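Local structure of DNAation factor-related protein 4 (Drosophila melanogaster, 5XPC) at residues E31-K36 against P46-A51. The protein probably acts as an apoptotic DNA endonuclease that fragments DNA, its CIDE domain, the part modelled here, forming higher-order assemblies. Numbering follows the deposited sequence.
Sequences EMLIAK and PHLYLA
I34 faces both P46 and L48. Its methyl CG2 meets the proline ring at P46 CG, 3.8 Å away, the two side chains crossing at a slant, and the same methyl lies 3.9 Å from the carbonyl oxygen P46 O, a van der Waals contact. The other branch runs alongside L48 in the opposite direction, with I34 CG1 3.9 Å from L48 CG. Its outer methyl, I34 CD1, comes back to the edge of contact range of P46 O, at 4.2 Å. With I34 CG1 anti to the carbonyl carbon (chi1 -70°), CG2 falls anti to the backbone N, and so CG2 faces the proline ring while CG1 faces L48. I34 and P46 also have the nearest CA atoms of the two segments, 6.8 Å apart.

The contact belongs to the ubiquitin-like roll of the CIDE-N domain, in which helix 30-40 packs against the mixed sheet; strand 47-50 is an outermost strand of that sheet within the chain, antiparallel to 71-75.

Deeper in, two leucines close on each other. L33 swings its CG anti to the backbone N (chi1 -177°), bringing its end nearer the strand, and its CD2 reaches L48 CD1 at 3.6 Å; L33 CG is equally near that methyl. Both leucines are buried. L33 also packs on I25, A27 and F72, while P46 touches V74. Farther along the helix, K36 forms a salt bridge with D59 of a second subunit.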
loop_
_atom_site.group_PDB
_atom_site.type_symbol
_atom_site.label_atom_id
_atom_site.label_comp_id
_atom_site.label_asym_id
_atom_site.label_seq_id
_atom_site.Cartn_x
_atom_site.Cartn_y
_atom_site.Cartn_z
ATOM N N GLU B 31 2.197 -16.499 20.287
ATOM C CA GLU B 31 1.913 -17.618 21.183
ATOM C C GLU B 31 1.220 -17.146 22.456
ATOM O O GLU B 31 0.205 -17.720 22.880
ATOM C CB GLU B 31 3.209 -18.356 21.518
ATOM C CG GLU B 31 3.053 -19.414 22.591
ATOM C CD GLU B 31 4.329 -20.200 22.824
ATOM O OE1 GLU B 31 5.422 -19.672 22.524
ATOM O OE2 GLU B 31 4.235 -21.351 23.303
ATOM N N MET B 32 1.755 -16.094 23.079
ATOM C CA MET B 32 1.142 -15.554 24.292
ATOM C C MET B 32 -0.244 -14.975 24.012
ATOM O O MET B 32 -1.174 -15.157 24.811
ATOM C CB MET B 32 2.046 -14.486 24.912
ATOM C CG MET B 32 1.396 -13.771 26.102
ATOM S SD MET B 32 2.420 -12.521 26.910
ATOM C CE MET B 32 3.756 -13.519 27.578
ATOM N N LEU B 33 -0.403 -14.253 22.898
ATOM C CA LEU B 33 -1.691 -13.625 22.623
ATOM C C LEU B 33 -2.769 -14.674 22.416
ATOM O O LEU B 33 -3.895 -14.524 22.908
ATOM C CB LEU B 33 -1.603 -12.712 21.400
ATOM C CG LEU B 33 -2.871 -11.929 21.041
ATOM C CD1 LEU B 33 -3.440 -11.201 22.272
ATOM C CD2 LEU B 33 -2.573 -10.910 19.926
ATOM N N ILE B 34 -2.434 -15.756 21.708
ATOM C CA ILE B 34 -3.402 -16.824 21.491
ATOM C C ILE B 34 -3.738 -17.522 22.807
ATOM O O ILE B 34 -4.902 -17.847 23.068
ATOM C CB ILE B 34 -2.871 -17.810 20.434
ATOM C CG1 ILE B 34 -2.882 -17.140 19.058
ATOM C CG2 ILE B 34 -3.695 -19.104 20.438
ATOM C CD1 ILE B 34 -2.417 -18.021 17.947
ATOM N N ALA B 35 -2.738 -17.761 23.654
ATOM C CA ALA B 35 -3.005 -18.429 24.925
ATOM C C ALA B 35 -3.920 -17.588 25.809
ATOM O O ALA B 35 -4.860 -18.110 26.424
ATOM C CB ALA B 35 -1.692 -18.739 25.643
ATOM N N LYS B 36 -3.672 -16.278 25.873
ATOM C CA LYS B 36 -4.518 -15.406 26.682
ATOM C C LYS B 36 -5.916 -15.283 26.087
ATOM O O LYS B 36 -6.905 -15.196 26.824
ATOM C CB LYS B 36 -3.861 -14.035 26.827
ATOM C CG LYS B 36 -2.574 -14.050 27.643
ATOM C CD LYS B 36 -2.087 -12.616 27.926
ATOM C CE LYS B 36 -0.981 -12.612 28.968
ATOM N NZ LYS B 36 -0.491 -11.229 29.289
ATOM N N PRO B 46 -7.469 -22.519 18.522
ATOM C CA PRO B 46 -7.668 -21.087 18.271
ATOM C C PRO B 46 -6.625 -20.519 17.319
ATOM O O PRO B 46 -5.442 -20.858 17.389
ATOM C CB PRO B 46 -7.547 -20.458 19.667
ATOM C CG PRO B 46 -6.702 -21.426 20.433
ATOM C CD PRO B 46 -7.119 -22.789 19.927
ATOM N N HIS B 47 -7.088 -19.647 16.423
ATOM C CA HIS B 47 -6.235 -18.827 15.578
ATOM C C HIS B 47 -6.777 -17.411 15.604
ATOM O O HIS B 47 -7.953 -17.192 15.903
ATOM C CB HIS B 47 -6.206 -19.330 14.130
ATOM C CG HIS B 47 -5.511 -20.642 13.972
ATOM N ND1 HIS B 47 -6.179 -21.847 14.026
ATOM C CD2 HIS B 47 -4.211 -20.943 13.758
ATOM C CE1 HIS B 47 -5.322 -22.834 13.851
ATOM N NE2 HIS B 47 -4.121 -22.314 13.687
ATOM N N LEU B 48 -5.916 -16.454 15.264
ATOM C CA LEU B 48 -6.283 -15.045 15.229
ATOM C C LEU B 48 -6.417 -14.576 13.786
ATOM O O LEU B 48 -5.600 -14.924 12.926
ATOM C CB LEU B 48 -5.243 -14.186 15.956
ATOM C CG LEU B 48 -5.098 -14.424 17.458
ATOM C CD1 LEU B 48 -3.966 -13.561 17.985
ATOM C CD2 LEU B 48 -6.395 -14.126 18.189
ATOM N N TYR B 49 -7.455 -13.791 13.527
ATOM C CA TYR B 49 -7.741 -13.253 12.206
ATOM C C TYR B 49 -8.005 -11.765 12.341
ATOM O O TYR B 49 -8.622 -11.333 13.316
ATOM C CB TYR B 49 -8.966 -13.914 11.588
ATOM C CG TYR B 49 -8.885 -15.425 11.511
ATOM C CD1 TYR B 49 -9.155 -16.209 12.623
ATOM C CD2 TYR B 49 -8.545 -16.060 10.319
ATOM C CE1 TYR B 49 -9.091 -17.620 12.549
ATOM C CE2 TYR B 49 -8.481 -17.458 10.232
ATOM C CZ TYR B 49 -8.748 -18.228 11.349
ATOM O OH TYR B 49 -8.688 -19.618 11.274
ATOM N N LEU B 50 -7.574 -10.990 11.351
ATOM C CA LEU B 50 -7.880 -9.562 11.350
ATOM C C LEU B 50 -9.386 -9.351 11.232
ATOM O O LEU B 50 -10.029 -9.908 10.341
ATOM C CB LEU B 50 -7.168 -8.876 10.185
ATOM C CG LEU B 50 -5.643 -8.821 10.238
ATOM C CD1 LEU B 50 -5.129 -8.113 8.992
ATOM C CD2 LEU B 50 -5.199 -8.074 11.491
ATOM N N ALA B 51 -9.953 -8.535 12.129
ATOM C CA ALA B 51 -11.374 -8.208 12.004
ATOM C C ALA B 51 -11.653 -7.387 10.747
ATOM O O ALA B 51 -12.768 -7.438 10.212
ATOM C CB ALA B 51 -11.863 -7.448 13.244
#